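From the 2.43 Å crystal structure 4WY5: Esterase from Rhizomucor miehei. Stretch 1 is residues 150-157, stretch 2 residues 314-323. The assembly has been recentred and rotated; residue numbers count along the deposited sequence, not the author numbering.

Stretch 1 (150-157) INAEALAV
Stretch 2, residues 314-323: HLRDIYAKYN

The backbone sets the frame. Residues 150-151 are in strand conformation (phi/psi -130/156 and -88/100), a type I beta turn runs from N151 to A154, and 155-157 form a second extended segment (phi near -120 to -135, psi 139 to 153) that continues later in the chain. The chain turns a corner at 152-154, so the two strands belong to different sheets or faces. In the turn, A152 and E153 lie at -68/-17 and -73/-32; A154 N donates to N151 O at 3.0 Å, and E153 N donates to N151 OD1 at 3.3 Å with an N-H...O angle of 147°. N151 therefore braces the turn through both its carbonyl and its side chain, the t rotamer with chi2 near 2°.

In the second stretch, 314-319 continue a helix begun earlier, with I318 N to H314 O at 3.1 Å and Y319 N to L315 O at 2.9 Å. A320 N still bonds to R316 O (3.3 Å); the hydrogen bonds K321 N to I318 O (3.3 Å) and Y322 N to Y319 O (3.0 Å) then span three residues, and Y322 sits at -127/20. The axes of strand 155-157 and the helix run roughly antiparallel, at 146°, and approach to 9.7 Å. Register follows from the nearest CA pairs: A154 with Y319 at 5.7 Å, A156 with L315 at 7.8 Å. Going from A154 to A156 steps back four residues, about one turn, along the helix.

Apolar packing supplies the clearest contacts, among the buried residues A154, A156, L315 and Y319. Y319 (m, chi1 -73°, chi2 -34°) leaves its CA sideways, but the end of its side chain comes nearer, bringing CD1 and CE1 to A154 and the OH end to A156. A154 CB meets Y319 CD1 at 3.8 Å, and A156 CB lies 4.3 Å from Y319 CZ. A156 points toward the helix, and its CB also reaches L315 CD2 at 3.8 Å; L315 is m,t (-72°, 171°), its branched end spanning the gap its sideways CB leaves. Alanine suits both positions because its single methyl fills the short gap to the ring. L155 and V157 point away. A154 CB also packs on Y322 CB at 4.3 Å, with partly exposed Y322 in m (chi1 -67°, chi2 -72°).

Polar atoms approach without giving any clear hydrogen bond across the stretches. Around the Y319 ring, L155 N lies at the edge, near the ring plane, 4.1 Å from Y319 CE1, whereas A154 O approaches Y319 CE1 obliquely at 3.5 Å. Y319 OH comes within 3.6 Å of A156 CB and is hydrogen-bonded elsewhere in the structure, so the buried hydroxyl is not left without a partner. Partly exposed N151 points toward the second stretch, its polar amide placing ND2 3.4 Å from Y322 O.

The contact buries 304 Å², both sides summed. Y319 (60 Å²), A154 (59 Å²), Y322 (52 Å²) and A156 (45 Å²) contribute most.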

# COMPACT_ATOMS: atom_id res chain seq x y z
N ILE A 150 3.13 -25.63 14.95
CA ILE A 150 2.82 -24.21 14.82
C ILE A 150 2.52 -23.56 16.17
O ILE A 150 2.12 -24.25 17.12
CB ILE A 150 1.58 -23.95 13.92
CG1 ILE A 150 0.35 -24.62 14.52
CG2 ILE A 150 1.82 -24.40 12.48
CD1 ILE A 150 -0.93 -24.00 14.03
N ASN A 151 2.72 -22.24 16.24
CA ASN A 151 2.24 -21.45 17.38
C ASN A 151 0.83 -21.01 17.08
O ASN A 151 0.63 -20.02 16.36
CB ASN A 151 3.15 -20.24 17.62
CG ASN A 151 2.74 -19.43 18.83
OD1 ASN A 151 1.78 -19.77 19.53
ND2 ASN A 151 3.47 -18.35 19.10
N ALA A 152 -0.16 -21.71 17.64
CA ALA A 152 -1.54 -21.49 17.25
C ALA A 152 -2.06 -20.12 17.68
O ALA A 152 -3.07 -19.66 17.17
CB ALA A 152 -2.44 -22.59 17.80
N GLU A 153 -1.38 -19.47 18.62
CA GLU A 153 -1.80 -18.12 19.02
C GLU A 153 -1.47 -17.08 17.92
O GLU A 153 -2.19 -16.08 17.77
CB GLU A 153 -1.17 -17.71 20.36
CG GLU A 153 -1.60 -18.58 21.58
CD GLU A 153 -3.12 -18.71 21.80
OE1 GLU A 153 -3.87 -17.72 21.60
OE2 GLU A 153 -3.56 -19.82 22.19
N ALA A 154 -0.38 -17.29 17.18
CA ALA A 154 -0.01 -16.38 16.09
C ALA A 154 -0.75 -16.78 14.80
O ALA A 154 -0.21 -17.50 13.95
CB ALA A 154 1.49 -16.38 15.87
N LEU A 155 -1.99 -16.31 14.66
CA LEU A 155 -2.90 -16.80 13.63
C LEU A 155 -3.52 -15.64 12.85
O LEU A 155 -3.91 -14.64 13.43
CB LEU A 155 -4.00 -17.67 14.26
CG LEU A 155 -4.97 -18.49 13.40
CD1 LEU A 155 -5.34 -19.79 14.15
CD2 LEU A 155 -6.24 -17.70 13.03
N ALA A 156 -3.62 -15.80 11.53
CA ALA A 156 -4.18 -14.79 10.64
C ALA A 156 -5.15 -15.42 9.64
O ALA A 156 -5.03 -16.61 9.33
CB ALA A 156 -3.06 -14.07 9.92
N VAL A 157 -6.13 -14.66 9.15
CA VAL A 157 -6.93 -15.17 8.03
C VAL A 157 -6.81 -14.19 6.87
O VAL A 157 -6.80 -12.97 7.08
CB VAL A 157 -8.44 -15.41 8.40
CG1 VAL A 157 -8.56 -16.38 9.54
CG2 VAL A 157 -9.12 -14.14 8.78
N HIS A 314 3.14 -6.82 6.64
CA HIS A 314 2.07 -6.64 7.62
C HIS A 314 1.91 -7.87 8.51
O HIS A 314 1.71 -7.76 9.73
CB HIS A 314 0.72 -6.34 6.92
CG HIS A 314 -0.47 -6.50 7.82
ND1 HIS A 314 -0.90 -5.50 8.66
CD2 HIS A 314 -1.30 -7.55 8.01
CE1 HIS A 314 -1.96 -5.92 9.33
NE2 HIS A 314 -2.23 -7.16 8.96
N LEU A 315 1.98 -9.05 7.89
CA LEU A 315 1.90 -10.29 8.65
C LEU A 315 3.07 -10.43 9.63
O LEU A 315 2.89 -10.81 10.78
CB LEU A 315 1.85 -11.49 7.70
CG LEU A 315 0.52 -11.65 6.94
CD1 LEU A 315 0.61 -12.72 5.86
CD2 LEU A 315 -0.57 -12.02 7.91
N ARG A 316 4.28 -10.07 9.20
CA ARG A 316 5.45 -10.22 10.06
C ARG A 316 5.45 -9.18 11.19
O ARG A 316 5.94 -9.45 12.28
CB ARG A 316 6.72 -10.16 9.21
CG ARG A 316 6.84 -11.41 8.28
CD ARG A 316 8.09 -11.43 7.37
NE ARG A 316 9.34 -11.35 8.13
CZ ARG A 316 9.92 -12.37 8.75
NH1 ARG A 316 9.38 -13.58 8.72
NH2 ARG A 316 11.05 -12.18 9.42
N ASP A 317 4.83 -8.03 10.95
CA ASP A 317 4.63 -7.01 12.00
C ASP A 317 3.68 -7.50 13.10
O ASP A 317 3.93 -7.30 14.29
CB ASP A 317 4.11 -5.71 11.37
CG ASP A 317 3.97 -4.57 12.38
OD1 ASP A 317 4.91 -3.76 12.54
OD2 ASP A 317 2.89 -4.48 13.01
N ILE A 318 2.57 -8.12 12.68
CA ILE A 318 1.57 -8.66 13.61
C ILE A 318 2.09 -9.86 14.42
O ILE A 318 1.91 -9.94 15.64
CB ILE A 318 0.30 -9.10 12.84
CG1 ILE A 318 -0.42 -7.88 12.27
CG2 ILE A 318 -0.66 -9.84 13.76
CD1 ILE A 318 -0.98 -6.93 13.34
N TYR A 319 2.72 -10.80 13.72
CA TYR A 319 3.23 -12.02 14.33
C TYR A 319 4.31 -11.74 15.40
O TYR A 319 4.41 -12.45 16.40
CB TYR A 319 3.80 -12.95 13.25
CG TYR A 319 2.80 -13.67 12.34
CD1 TYR A 319 1.55 -14.08 12.80
CD2 TYR A 319 3.15 -13.98 11.02
CE1 TYR A 319 0.64 -14.76 11.95
CE2 TYR A 319 2.27 -14.65 10.18
CZ TYR A 319 1.02 -15.04 10.65
OH TYR A 319 0.18 -15.71 9.79
N ALA A 320 5.11 -10.69 15.19
CA ALA A 320 6.22 -10.40 16.09
C ALA A 320 5.74 -10.02 17.51
O ALA A 320 6.50 -10.15 18.47
CB ALA A 320 7.09 -9.30 15.51
N LYS A 321 4.48 -9.57 17.63
CA LYS A 321 3.89 -9.25 18.95
C LYS A 321 3.56 -10.49 19.79
O LYS A 321 3.16 -10.35 20.94
CB LYS A 321 2.59 -8.45 18.80
CG LYS A 321 2.55 -7.29 17.83
CD LYS A 321 1.07 -6.94 17.58
CE LYS A 321 0.88 -5.48 17.17
NZ LYS A 321 1.34 -4.53 18.22
N TYR A 322 3.72 -11.68 19.21
CA TYR A 322 3.26 -12.92 19.84
C TYR A 322 4.36 -13.95 19.94
O TYR A 322 4.09 -15.14 20.07
CB TYR A 322 2.06 -13.52 19.07
CG TYR A 322 0.84 -12.65 19.15
CD1 TYR A 322 0.12 -12.54 20.33
CD2 TYR A 322 0.44 -11.89 18.06
CE1 TYR A 322 -1.00 -11.71 20.42
CE2 TYR A 322 -0.67 -11.05 18.13
CZ TYR A 322 -1.38 -10.97 19.32
OH TYR A 322 -2.48 -10.15 19.40
N ASN A 323 5.61 -13.51 19.85
CA ASN A 323 6.71 -14.46 19.91
C ASN A 323 7.63 -14.18 21.09
O ASN A 323 8.69 -14.79 21.23
CB ASN A 323 7.52 -14.46 18.62
CG ASN A 323 6.77 -15.10 17.46
OD1 ASN A 323 5.57 -15.38 17.57
ND2 ASN A 323 7.48 -15.36 16.36